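Local coordinates for protein pectate lyase (Cellvibrio cellulosa, PDB 1GXM) that cleaves polygalacturonic acid by beta-elimination as a family 10 polysaccharide lyase, of which this chain is the catalytic module, at residues 276-280 and 312-318. Where two conformers were deposited one is given. Residues are numbered along the deposited sequence.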
# COMPACT_ATOMS: atom_id res chain seq x y z
N MET A 276 -1.12 17.66 -11.35
CA MET A 276 -0.89 16.27 -11.70
C MET A 276 0.36 15.81 -10.98
O MET A 276 1.33 16.54 -10.83
CB MET A 276 -0.70 16.09 -13.20
CG MET A 276 -0.74 14.66 -13.65
SD MET A 276 -0.14 14.43 -15.31
CE MET A 276 1.64 14.35 -14.98
N TRP A 277 0.34 14.55 -10.58
CA TRP A 277 1.53 13.90 -10.07
C TRP A 277 1.94 12.81 -11.02
O TRP A 277 1.11 12.15 -11.64
CB TRP A 277 1.28 13.31 -8.67
CG TRP A 277 1.17 14.37 -7.63
CD1 TRP A 277 2.15 14.82 -6.82
CD2 TRP A 277 0.01 15.17 -7.35
NE1 TRP A 277 1.69 15.84 -6.03
CE2 TRP A 277 0.37 16.06 -6.32
CE3 TRP A 277 -1.31 15.19 -7.81
CZ2 TRP A 277 -0.51 16.98 -5.79
CZ3 TRP A 277 -2.19 16.09 -7.26
CH2 TRP A 277 -1.78 16.98 -6.26
N TYR A 278 3.25 12.63 -11.15
CA TYR A 278 3.77 11.51 -11.90
C TYR A 278 3.77 10.25 -11.06
O TYR A 278 3.88 10.28 -9.83
CB TYR A 278 5.18 11.79 -12.37
CG TYR A 278 5.25 12.88 -13.41
CD1 TYR A 278 5.36 14.21 -13.05
CD2 TYR A 278 5.20 12.57 -14.75
CE1 TYR A 278 5.42 15.20 -14.01
CE2 TYR A 278 5.25 13.56 -15.72
CZ TYR A 278 5.37 14.86 -15.34
OH TYR A 278 5.42 15.82 -16.32
N ARG A 279 3.66 9.12 -11.73
CA ARG A 279 3.81 7.85 -11.05
C ARG A 279 5.25 7.60 -10.60
O ARG A 279 5.47 6.98 -9.55
CB ARG A 279 3.35 6.73 -11.96
CG ARG A 279 3.24 5.39 -11.29
CD ARG A 279 2.31 4.53 -12.01
NE ARG A 279 2.08 3.26 -11.35
CZ ARG A 279 1.15 2.42 -11.73
NH1 ARG A 279 0.39 2.71 -12.76
NH2 ARG A 279 0.99 1.28 -11.09
N PHE A 280 6.20 8.07 -11.40
CA PHE A 280 7.62 7.87 -11.15
C PHE A 280 8.35 9.18 -11.22
O PHE A 280 8.23 9.90 -12.21
CB PHE A 280 8.22 6.94 -12.20
CG PHE A 280 7.51 5.63 -12.32
CD1 PHE A 280 7.76 4.60 -11.43
CD2 PHE A 280 6.59 5.42 -13.33
CE1 PHE A 280 7.08 3.42 -11.53
CE2 PHE A 280 5.92 4.24 -13.43
CZ PHE A 280 6.18 3.22 -12.55
N TYR A 312 -0.91 1.37 -19.01
CA TYR A 312 -0.42 1.64 -17.66
C TYR A 312 -0.56 3.12 -17.42
O TYR A 312 -0.36 3.92 -18.35
CB TYR A 312 1.05 1.24 -17.61
CG TYR A 312 1.71 1.12 -16.27
CD1 TYR A 312 1.51 0.02 -15.47
CD2 TYR A 312 2.60 2.09 -15.82
CE1 TYR A 312 2.17 -0.10 -14.26
CE2 TYR A 312 3.24 1.97 -14.62
CZ TYR A 312 3.05 0.86 -13.85
OH TYR A 312 3.68 0.73 -12.64
N SER A 313 -0.94 3.51 -16.21
CA SER A 313 -1.10 4.92 -15.88
C SER A 313 0.22 5.50 -15.43
O SER A 313 0.84 5.00 -14.49
CB SER A 313 -2.10 5.14 -14.76
OG SER A 313 -3.37 4.77 -15.19
N TRP A 314 0.65 6.58 -16.04
CA TRP A 314 1.96 7.18 -15.78
C TRP A 314 1.88 8.42 -14.90
O TRP A 314 2.89 9.03 -14.60
CB TRP A 314 2.66 7.50 -17.11
CG TRP A 314 2.97 6.24 -17.81
CD1 TRP A 314 2.18 5.59 -18.71
CD2 TRP A 314 4.08 5.38 -17.56
NE1 TRP A 314 2.77 4.41 -19.08
CE2 TRP A 314 3.94 4.26 -18.38
CE3 TRP A 314 5.21 5.48 -16.75
CZ2 TRP A 314 4.85 3.24 -18.41
CZ3 TRP A 314 6.12 4.45 -16.79
CH2 TRP A 314 5.93 3.34 -17.59
N GLY A 315 0.67 8.78 -14.49
CA GLY A 315 0.44 9.93 -13.65
C GLY A 315 -0.97 9.89 -13.17
O GLY A 315 -1.77 9.07 -13.59
N GLY A 316 -1.30 10.83 -12.31
CA GLY A 316 -2.62 10.89 -11.76
C GLY A 316 -2.74 11.91 -10.67
O GLY A 316 -1.85 12.67 -10.37
N ASN A 317 -3.90 11.90 -10.05
CA ASN A 317 -4.26 12.85 -9.03
C ASN A 317 -3.88 12.34 -7.64
O ASN A 317 -4.62 12.48 -6.68
CB ASN A 317 -5.77 13.11 -9.24
CG ASN A 317 -6.39 13.85 -8.08
OD1 ASN A 317 -7.52 13.63 -7.63
ND2 ASN A 317 -5.63 14.80 -7.61
N TYR A 318 -2.68 11.79 -7.53
CA TYR A 318 -2.32 11.03 -6.35
C TYR A 318 -2.25 11.86 -5.09
O TYR A 318 -2.62 11.39 -4.03
CB TYR A 318 -0.94 10.41 -6.56
CG TYR A 318 -0.77 9.61 -7.80
CD1 TYR A 318 -1.72 8.70 -8.22
CD2 TYR A 318 0.36 9.77 -8.58
CE1 TYR A 318 -1.54 7.96 -9.36
CE2 TYR A 318 0.53 9.06 -9.71
CZ TYR A 318 -0.39 8.15 -10.11
OH TYR A 318 -0.18 7.41 -11.24
O HOH W 1 -1.79 1.33 -14.27
O HOH W 2 5.59 8.76 -14.21
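Y312 starts the contact just after helix 306-311. Its ring carries the guanidinium of R279, laid flat on one face: the centres are 3.8 Å apart and the planes 11° apart. This is a stacked, off-centre cation-pi pair. The Y312 hydroxyl is hydrogen-bonded to E210. F280 packs against the rim of the same ring, F280 CE2 to Y312 CE2 at 3.7 Å. The S313 carbonyl accepts a hydrogen bond from the R279 guanidinium, R279 NH1 to S313 O at 2.9 Å. Water 1 accepts from both R279 NH1 and S313 N, so it closes a small polar ring there. R279 N donates a nearly straight hydrogen bond to W314 O (3.0 Å), and water 2 joins W314 O to F280 N. The W314 indole meets F280 obliquely, F280 CE2 lying 3.4 Å from W314 CZ3. W314 NE1 donates a hydrogen bond to R308 O. From G315 the chain pairs antiparallel with strand 274-278. This two-stranded sheet ties the chain just before the last helix, 318-329, to that strand within the catalytic module. G315 faces Y278 in a non-hydrogen-bonded pair, CA to CA only 4.1 Å. A side chain at G315 would clash with W277 O. G316 and W277 form the hydrogen-bonded pair: W277 N to G316 O is 2.9 Å and G316 N to W277 O is 2.8 Å. N317 turns the chain out of the strand. Y318 follows. Y318 CD2 lies 3.7 Å from W277 CB, and Y318 OH lies 3.7 Å from R279 CB. W277 NE1 donates a hydrogen bond to F246 O.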